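Long-range contacts in Lmo0547 protein (Listeria monocytogenes, PDB 4R9N), which probably binds a carbohydrate effector through a Rossmann-like domain and regulates transcription as a member of the SorC/DeoR family of DNA-binding regulators: residues R48-S58 against K143-G151; H110-A118 against Y134-G142. All coordinates share one frame; numbering follows the deposited sequence.

Interaction 1 (R48-S58 against K143-G151)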
loop_
_atom_site.group_PDB
_atom_site.type_symbol
_atom_site.label_atom_id
_atom_site.label_comp_id
_atom_site.label_asym_id
_atom_site.label_seq_id
_atom_site.Cartn_x
_atom_site.Cartn_y
_atom_site.Cartn_z
ATOM N N ARG A 48 6.061 -15.783 1.440
ATOM C CA ARG A 48 7.104 -14.864 1.137
ATOM C C ARG A 48 7.598 -14.188 2.413
ATOM O O ARG A 48 8.846 -14.007 2.651
ATOM C CB ARG A 48 6.523 -13.821 0.194
ATOM C CG ARG A 48 7.477 -13.046 -0.605
ATOM C CD ARG A 48 6.720 -12.145 -1.561
ATOM N NE ARG A 48 6.732 -12.634 -2.924
ATOM C CZ ARG A 48 7.726 -12.424 -3.773
ATOM N NH1 ARG A 48 8.827 -11.771 -3.371
ATOM N NH2 ARG A 48 7.616 -12.872 -5.021
ATOM N N ILE A 49 6.639 -13.770 3.233
ATOM C CA ILE A 49 6.985 -13.055 4.480
ATOM C C ILE A 49 7.822 -13.942 5.399
ATOM O O ILE A 49 8.693 -13.410 6.156
ATOM C CB ILE A 49 5.695 -12.570 5.217
ATOM C CG1 ILE A 49 5.091 -11.416 4.429
ATOM C CG2 ILE A 49 5.934 -12.174 6.671
ATOM C CD1 ILE A 49 3.575 -11.168 4.684
ATOM N N ALA A 50 7.547 -15.259 5.375
ATOM C CA ALA A 50 8.365 -16.234 6.170
ATOM C C ALA A 50 9.832 -16.094 5.918
ATOM O O ALA A 50 10.635 -16.404 6.794
ATOM C CB ALA A 50 7.927 -17.681 5.938
ATOM N N LYS A 51 10.182 -15.684 4.727
ATOM C CA LYS A 51 11.574 -15.550 4.318
ATOM C C LYS A 51 12.279 -14.226 4.631
ATOM O O LYS A 51 13.506 -14.124 4.398
ATOM C CB LYS A 51 11.685 -15.838 2.808
ATOM C CG LYS A 51 11.362 -17.305 2.481
ATOM C CD LYS A 51 11.126 -17.513 0.994
ATOM C CE LYS A 51 12.136 -18.467 0.357
ATOM N NZ LYS A 51 12.113 -18.396 -1.135
ATOM N N VAL A 52 11.572 -13.174 5.060
ATOM C CA VAL A 52 12.241 -11.844 5.181
ATOM C C VAL A 52 12.472 -11.537 6.652
ATOM O O VAL A 52 11.888 -12.185 7.500
ATOM C CB VAL A 52 11.459 -10.699 4.549
ATOM C CG1 VAL A 52 11.115 -10.995 3.096
ATOM C CG2 VAL A 52 10.116 -10.466 5.285
ATOM N N LYS A 53 13.345 -10.580 6.919
ATOM C CA LYS A 53 13.696 -10.169 8.291
ATOM C C LYS A 53 12.863 -8.968 8.745
ATOM O O LYS A 53 12.653 -8.782 9.957
ATOM C CB LYS A 53 15.164 -9.667 8.352
ATOM C CG LYS A 53 16.207 -10.631 7.848
ATOM C CD LYS A 53 17.619 -9.997 7.735
ATOM C CE LYS A 53 17.754 -8.785 6.810
ATOM N NZ LYS A 53 17.541 -8.993 5.338
ATOM N N THR A 54 12.460 -8.144 7.770
ATOM C CA THR A 54 11.776 -6.911 8.027
ATOM C C THR A 54 10.660 -6.683 6.981
ATOM O O THR A 54 10.847 -6.926 5.741
ATOM C CB THR A 54 12.721 -5.719 8.018
ATOM O OG1 THR A 54 13.414 -5.667 6.752
ATOM C CG2 THR A 54 13.769 -5.706 9.206
ATOM N N LEU A 55 9.526 -6.201 7.463
ATOM C CA LEU A 55 8.319 -6.064 6.634
ATOM C C LEU A 55 7.684 -4.672 6.952
ATOM O O LEU A 55 7.414 -4.380 8.117
ATOM C CB LEU A 55 7.331 -7.149 6.940
ATOM C CG LEU A 55 5.905 -7.021 6.372
ATOM C CD1 LEU A 55 6.023 -7.192 4.880
ATOM C CD2 LEU A 55 5.034 -8.119 6.927
ATOM N N GLY A 56 7.528 -3.851 5.931
ATOM C CA GLY A 56 6.853 -2.545 6.035
ATOM C C GLY A 56 5.396 -2.694 5.571
ATOM O O GLY A 56 5.103 -3.416 4.595
ATOM N N ILE A 57 4.489 -2.062 6.290
ATOM C CA ILE A 57 3.070 -2.112 6.021
ATOM C C ILE A 57 2.542 -0.681 5.900
ATOM O O ILE A 57 2.871 0.194 6.711
ATOM C CB ILE A 57 2.345 -2.841 7.166
ATOM C CG1 ILE A 57 2.920 -4.223 7.400
ATOM C CG2 ILE A 57 0.823 -2.938 6.973
ATOM C CD1 ILE A 57 2.672 -5.277 6.387
ATOM N N SER A 58 1.696 -0.467 4.903
ATOM C CA SER A 58 0.975 0.777 4.784
ATOM C C SER A 58 -0.341 0.753 5.563
ATOM O O SER A 58 -0.411 0.220 6.669
ATOM C CB SER A 58 0.824 1.141 3.301
ATOM O OG SER A 58 0.402 2.473 3.120
ATOM N N LYS A 143 12.581 2.674 5.572
ATOM C CA LYS A 143 13.245 2.831 4.290
ATOM C C LYS A 143 14.046 1.615 3.989
ATOM O O LYS A 143 14.343 1.359 2.813
ATOM C CB LYS A 143 14.135 4.082 4.258
ATOM C CG LYS A 143 13.403 5.396 4.374
ATOM C CD LYS A 143 14.371 6.589 4.539
ATOM C CE LYS A 143 13.659 7.822 5.093
ATOM N NZ LYS A 143 14.490 9.074 5.059
ATOM N N THR A 144 14.431 0.884 5.015
ATOM C CA THR A 144 15.303 -0.293 4.848
ATOM C C THR A 144 14.652 -1.624 4.938
ATOM O O THR A 144 15.314 -2.649 4.989
ATOM C CB THR A 144 16.503 -0.173 5.801
ATOM O OG1 THR A 144 16.046 -0.169 7.153
ATOM C CG2 THR A 144 17.245 1.088 5.506
ATOM N N VAL A 145 13.310 -1.695 4.891
ATOM C CA VAL A 145 12.658 -3.009 4.991
ATOM C C VAL A 145 12.976 -3.852 3.784
ATOM O O VAL A 145 13.223 -3.311 2.709
ATOM C CB VAL A 145 11.104 -2.906 5.207
ATOM C CG1 VAL A 145 10.792 -2.175 6.538
ATOM C CG2 VAL A 145 10.453 -2.187 4.047
ATOM N N ASP A 146 12.949 -5.166 3.967
ATOM C CA ASP A 146 13.212 -6.136 2.894
ATOM C C ASP A 146 12.046 -6.105 1.893
ATOM O O ASP A 146 12.205 -6.346 0.676
ATOM C CB ASP A 146 13.305 -7.551 3.464
ATOM C CG ASP A 146 14.613 -7.840 4.254
ATOM O OD1 ASP A 146 15.630 -7.128 4.152
ATOM O OD2 ASP A 146 14.564 -8.796 5.048
HETATM N N MSE A 147 10.838 -5.971 2.459
HETATM C CA MSE A 147 9.619 -5.955 1.641
HETATM C C MSE A 147 8.596 -5.054 2.182
HETATM O O MSE A 147 8.524 -4.862 3.394
HETATM C CB MSE A 147 9.107 -7.422 1.700
HETATM C CG MSE A 147 7.683 -7.750 1.415
HETATM SE SE MSE A 147 7.509 -9.732 1.842
HETATM C CE MSE A 147 5.825 -9.428 1.151
ATOM N N ALA A 148 7.676 -4.585 1.323
ATOM C CA ALA A 148 6.617 -3.666 1.809
ATOM C C ALA A 148 5.303 -4.108 1.162
ATOM O O ALA A 148 5.320 -4.571 0.018
ATOM C CB ALA A 148 6.938 -2.241 1.446
ATOM N N ILE A 149 4.199 -3.962 1.876
ATOM C CA ILE A 149 2.876 -4.249 1.347
ATOM C C ILE A 149 2.098 -2.949 1.371
ATOM O O ILE A 149 1.960 -2.307 2.422
ATOM C CB ILE A 149 2.164 -5.303 2.152
ATOM C CG1 ILE A 149 3.039 -6.574 2.129
ATOM C CG2 ILE A 149 0.715 -5.505 1.622
ATOM C CD1 ILE A 149 2.498 -7.708 2.986
ATOM N N VAL A 150 1.570 -2.568 0.204
ATOM C CA VAL A 150 0.858 -1.291 0.057
ATOM C C VAL A 150 -0.460 -1.544 -0.700
ATOM O O VAL A 150 -0.611 -2.548 -1.424
ATOM C CB VAL A 150 1.700 -0.213 -0.675
ATOM C CG1 VAL A 150 2.977 0.065 0.041
ATOM C CG2 VAL A 150 1.949 -0.636 -2.112
ATOM N N GLY A 151 -1.408 -0.628 -0.505
ATOM C CA GLY A 151 -2.601 -0.514 -1.375
ATOM C C GLY A 151 -2.385 0.556 -2.445
ATOM O O GLY A 151 -1.530 1.422 -2.334
HETATM O O HOH W 1 15.979 -5.965 6.788
HETATM O O HOH W 2 -1.123 2.664 0.178
#
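Leu55, Gly56 and Ile57 run alongside Met147, Ala148 and Ile149 as neighbouring parallel strands at the centre of the Rossmann-like sheet, with strand 217-221 on the far side of 147-151 and strand 79-82 beyond 54-57. Gly56 carries the register: its N gives a straight bond to Met147 O (2.9 Å, 174°), lying in the carbonyl plane, while Gly56 O receives Ile149 N. Val145 packs both methyls against the Gly56 backbone.

Met147, present as selenomethionine, runs extended from CB: CG lies against Leu55 CD1 (3.9 Å), SE lies 4.0 Å from Val52 CG1 and also against Ile49 CG1, and CE touches Ile49 CG1 and Arg48 CD, both at 3.9 Å. The strand thus meets the end of helix 30-49, whose Arg48 turns its guanidinium to Glu18 and Glu19. Farther along the same face, Ile149 CD1 touches Ile49, Leu55 and Ile57.

Where the strands enter the sheet, Asp146 N donates to Thr54 OG1 (2.9 Å). Lys53, bent at chi3 (-59°) and chi4 (-66°), folds back so that NZ forms a salt bridge to Asp146 OD1 (2.9 Å) from the syn side, and Lys53 N meets Asp146 OD2 at 2.9 Å nearly along its C-O axis.

Interaction 2 (H110-A118 against Y134-G142); sequences HSKYLYAPA and YISEVLEEG
Leu114 and Val138 form the apolar centre of a contact in which the chain leaving strand 110-111 passes over helix 133-143. With CG anti to the backbone N (chi1 -165°), Leu114 sends its two methyls to two adjacent helix residues: CD1 lies 3.8 Å from Val138 CG1, and CD2 meets Leu139 CD2 at 4.0 Å. Ile135 extends this surface, its CD1 touching Ala116 CB (4.0 Å) and the carbonyl oxygen of Tyr115, the central residue of an inverse gamma turn. Leu114 also reaches Pro82 of strand 79-82.

The aromatic part lies nearer the surface. The rings of Tyr115 and Tyr134 sit obliquely, centroids 4.9 Å apart and planes at 39°; their nearest carbons are modelled too close, so the fine fit of this pair is doubtful. Within the helix, Val138 CG2 covers one face of the Tyr134 ring near its rim.

Polar contacts are sparse. Tyr113 N points straight at Tyr134 OH, but at 3.4 Å the hydrogen bond is weak. The bend at chi2 (-57°) brings Lys112 CD within 3.4 Å of Tyr134 OH; CG lies against Glu141 OE1. Lys112 NZ makes a long salt bridge to Glu141 OE1 (3.6 Å). That oxygen is buried with no hydrogen-bonding partner in the model, so the lysine charge is probably its main compensation.

Loop and helix both belong to the beta-alpha-beta crossover connection that carries the chain from strand 110-111 to the parallel strand 147-151 of a Rossmann-like domain.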
loop_
_atom_site.group_PDB
_atom_site.type_symbol
_atom_site.label_atom_id
_atom_site.label_comp_id
_atom_site.label_asym_id
_atom_site.label_seq_id
_atom_site.Cartn_x
_atom_site.Cartn_y
_atom_site.Cartn_z
ATOM N N HIS A 110 8.469 -8.845 16.419
ATOM C CA HIS A 110 8.738 -7.474 16.866
ATOM C C HIS A 110 7.966 -6.478 15.966
ATOM O O HIS A 110 7.607 -6.779 14.813
ATOM C CB HIS A 110 10.218 -7.184 16.810
ATOM C CG HIS A 110 11.062 -8.257 17.429
ATOM N ND1 HIS A 110 11.161 -8.432 18.797
ATOM C CD2 HIS A 110 11.831 -9.216 16.860
ATOM C CE1 HIS A 110 11.960 -9.457 19.044
ATOM N NE2 HIS A 110 12.380 -9.949 17.888
ATOM N N SER A 111 7.720 -5.292 16.492
ATOM C CA SER A 111 7.094 -4.197 15.674
ATOM C C SER A 111 7.526 -2.885 16.221
ATOM O O SER A 111 7.974 -2.815 17.406
ATOM C CB SER A 111 5.555 -4.304 15.699
ATOM O OG SER A 111 5.062 -4.172 17.020
ATOM N N LYS A 112 7.457 -1.857 15.393
ATOM C CA LYS A 112 7.722 -0.518 15.822
ATOM C C LYS A 112 6.440 0.271 15.667
ATOM O O LYS A 112 5.545 -0.126 14.978
ATOM C CB LYS A 112 8.879 0.103 15.003
ATOM C CG LYS A 112 10.247 -0.566 15.242
ATOM C CD LYS A 112 10.611 -0.529 16.729
ATOM C CE LYS A 112 12.113 -0.531 16.982
ATOM N NZ LYS A 112 12.709 -1.638 16.198
ATOM N N TYR A 113 6.338 1.383 16.376
ATOM C CA TYR A 113 5.146 2.261 16.353
ATOM C C TYR A 113 5.612 3.587 15.787
ATOM O O TYR A 113 6.690 4.050 16.158
ATOM C CB TYR A 113 4.648 2.452 17.801
ATOM C CG TYR A 113 3.226 2.972 17.933
ATOM C CD1 TYR A 113 2.137 2.113 17.830
ATOM C CD2 TYR A 113 2.966 4.343 18.194
ATOM C CE1 TYR A 113 0.836 2.604 17.975
ATOM C CE2 TYR A 113 1.672 4.827 18.310
ATOM C CZ TYR A 113 0.626 3.930 18.185
ATOM O OH TYR A 113 -0.638 4.362 18.212
ATOM N N LEU A 114 4.821 4.207 14.944
ATOM C CA LEU A 114 5.175 5.493 14.406
ATOM C C LEU A 114 4.402 6.486 15.260
ATOM O O LEU A 114 3.261 6.649 15.092
ATOM C CB LEU A 114 4.869 5.531 12.901
ATOM C CG LEU A 114 5.456 6.610 12.068
ATOM C CD1 LEU A 114 6.901 6.971 12.465
ATOM C CD2 LEU A 114 5.394 6.242 10.606
ATOM N N TYR A 115 5.092 7.082 16.231
ATOM C CA TYR A 115 4.503 8.010 17.187
ATOM C C TYR A 115 4.151 9.414 16.544
ATOM O O TYR A 115 4.798 10.438 16.917
ATOM C CB TYR A 115 5.487 8.100 18.400
ATOM C CG TYR A 115 5.606 6.786 19.255
ATOM C CD1 TYR A 115 4.484 6.188 19.809
ATOM C CD2 TYR A 115 6.819 6.183 19.514
ATOM C CE1 TYR A 115 4.564 5.019 20.564
ATOM C CE2 TYR A 115 6.913 4.993 20.275
ATOM C CZ TYR A 115 5.776 4.410 20.790
ATOM O OH TYR A 115 5.809 3.230 21.540
ATOM N N ALA A 116 3.187 9.480 15.588
ATOM C CA ALA A 116 2.931 10.746 14.826
ATOM C C ALA A 116 1.694 10.634 13.962
ATOM O O ALA A 116 1.307 9.511 13.597
ATOM C CB ALA A 116 4.139 11.095 13.965
ATOM N N PRO A 117 1.052 11.765 13.632
ATOM C CA PRO A 117 -0.076 11.736 12.668
ATOM C C PRO A 117 0.397 11.509 11.216
ATOM O O PRO A 117 1.543 11.819 10.899
ATOM C CB PRO A 117 -0.680 13.153 12.766
ATOM C CG PRO A 117 0.081 13.866 13.772
ATOM C CD PRO A 117 1.375 13.158 14.024
ATOM N N ALA A 118 -0.461 11.001 10.327
ATOM C CA ALA A 118 -0.069 10.879 8.935
ATOM C C ALA A 118 0.134 12.203 8.210
ATOM O O ALA A 118 1.008 12.324 7.337
ATOM C CB ALA A 118 -1.138 10.086 8.179
ATOM N N TYR A 134 12.728 9.286 17.968
ATOM C CA TYR A 134 12.098 7.974 17.746
ATOM C C TYR A 134 11.289 7.999 16.460
ATOM O O TYR A 134 11.284 6.991 15.754
ATOM C CB TYR A 134 11.372 7.364 18.965
ATOM C CG TYR A 134 10.857 5.881 18.805
ATOM C CD1 TYR A 134 11.655 4.723 19.051
ATOM C CD2 TYR A 134 9.551 5.654 18.456
ATOM C CE1 TYR A 134 11.114 3.406 18.908
ATOM C CE2 TYR A 134 9.009 4.366 18.308
ATOM C CZ TYR A 134 9.751 3.234 18.534
ATOM O OH TYR A 134 9.028 2.018 18.343
ATOM N N ILE A 135 10.705 9.133 16.071
ATOM C CA ILE A 135 10.030 9.180 14.776
ATOM C C ILE A 135 11.034 8.971 13.640
ATOM O O ILE A 135 10.840 8.143 12.732
ATOM C CB ILE A 135 9.340 10.512 14.597
ATOM C CG1 ILE A 135 8.191 10.564 15.595
ATOM C CG2 ILE A 135 8.857 10.672 13.190
ATOM C CD1 ILE A 135 7.605 11.927 15.757
ATOM N N SER A 136 12.133 9.730 13.695
ATOM C CA SER A 136 13.148 9.614 12.669
ATOM C C SER A 136 13.658 8.159 12.588
ATOM O O SER A 136 13.872 7.655 11.510
ATOM C CB SER A 136 14.340 10.563 12.931
ATOM O OG SER A 136 15.229 10.487 11.815
ATOM N N GLU A 137 13.872 7.496 13.717
ATOM C CA GLU A 137 14.399 6.143 13.622
ATOM C C GLU A 137 13.423 5.157 13.011
ATOM O O GLU A 137 13.843 4.283 12.232
ATOM C CB GLU A 137 14.910 5.591 14.940
ATOM C CG GLU A 137 15.195 4.066 14.917
ATOM C CD GLU A 137 16.205 3.518 13.853
ATOM O OE1 GLU A 137 16.500 4.115 12.774
ATOM O OE2 GLU A 137 16.711 2.396 14.099
ATOM N N VAL A 138 12.135 5.299 13.309
ATOM C CA VAL A 138 11.168 4.420 12.667
ATOM C C VAL A 138 11.036 4.723 11.167
ATOM O O VAL A 138 10.886 3.774 10.379
ATOM C CB VAL A 138 9.833 4.466 13.421
ATOM C CG1 VAL A 138 8.777 3.637 12.684
ATOM C CG2 VAL A 138 10.032 3.899 14.832
ATOM N N LEU A 139 11.063 5.987 10.762
ATOM C CA LEU A 139 11.070 6.297 9.360
ATOM C C LEU A 139 12.278 5.668 8.687
ATOM O O LEU A 139 12.156 5.151 7.582
ATOM C CB LEU A 139 11.003 7.793 9.073
ATOM C CG LEU A 139 9.727 8.524 9.510
ATOM C CD1 LEU A 139 9.897 10.042 9.332
ATOM C CD2 LEU A 139 8.543 7.956 8.754
ATOM N N GLU A 140 13.478 5.780 9.298
ATOM C CA GLU A 140 14.645 5.182 8.648
ATOM C C GLU A 140 14.575 3.667 8.543
ATOM O O GLU A 140 14.993 3.071 7.541
ATOM C CB GLU A 140 15.915 5.597 9.380
ATOM C CG GLU A 140 16.228 7.083 9.257
ATOM C CD GLU A 140 16.433 7.535 7.820
ATOM O OE1 GLU A 140 16.871 6.726 6.937
ATOM O OE2 GLU A 140 16.137 8.717 7.581
ATOM N N GLU A 141 14.051 3.023 9.569
ATOM C CA GLU A 141 13.749 1.574 9.530
ATOM C C GLU A 141 12.776 1.222 8.432
ATOM O O GLU A 141 12.989 0.232 7.715
ATOM C CB GLU A 141 13.260 1.079 10.894
ATOM C CG GLU A 141 14.382 1.046 11.902
ATOM C CD GLU A 141 13.980 1.002 13.386
ATOM O OE1 GLU A 141 12.778 1.032 13.747
ATOM O OE2 GLU A 141 14.922 1.014 14.226
ATOM N N GLY A 142 11.793 2.096 8.172
ATOM C CA GLY A 142 10.856 1.837 7.055
ATOM C C GLY A 142 11.570 1.807 5.707
ATOM O O GLY A 142 11.190 1.071 4.774
#

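The two contacts illustrate how the chemistry of an alpha/beta fold changes from its centre to its margin. Interaction 1 is largely buried and joins adjacent strands through backbone hydrogen bonds, with apolar side chains on the faces and a short salt bridge near its partly exposed beginning. Interaction 2 is only partly buried: it sets a loop against a helix, relies on side-chain packing, and has weak or long polar links. Both reach the same parallel sheet, interaction 1 through inner strands and interaction 2 from beside the edge strand 110-111 of this chain. Helix 133-143 of interaction 2 leads directly into strand 147-151 of interaction 1, their centres 14 Å apart.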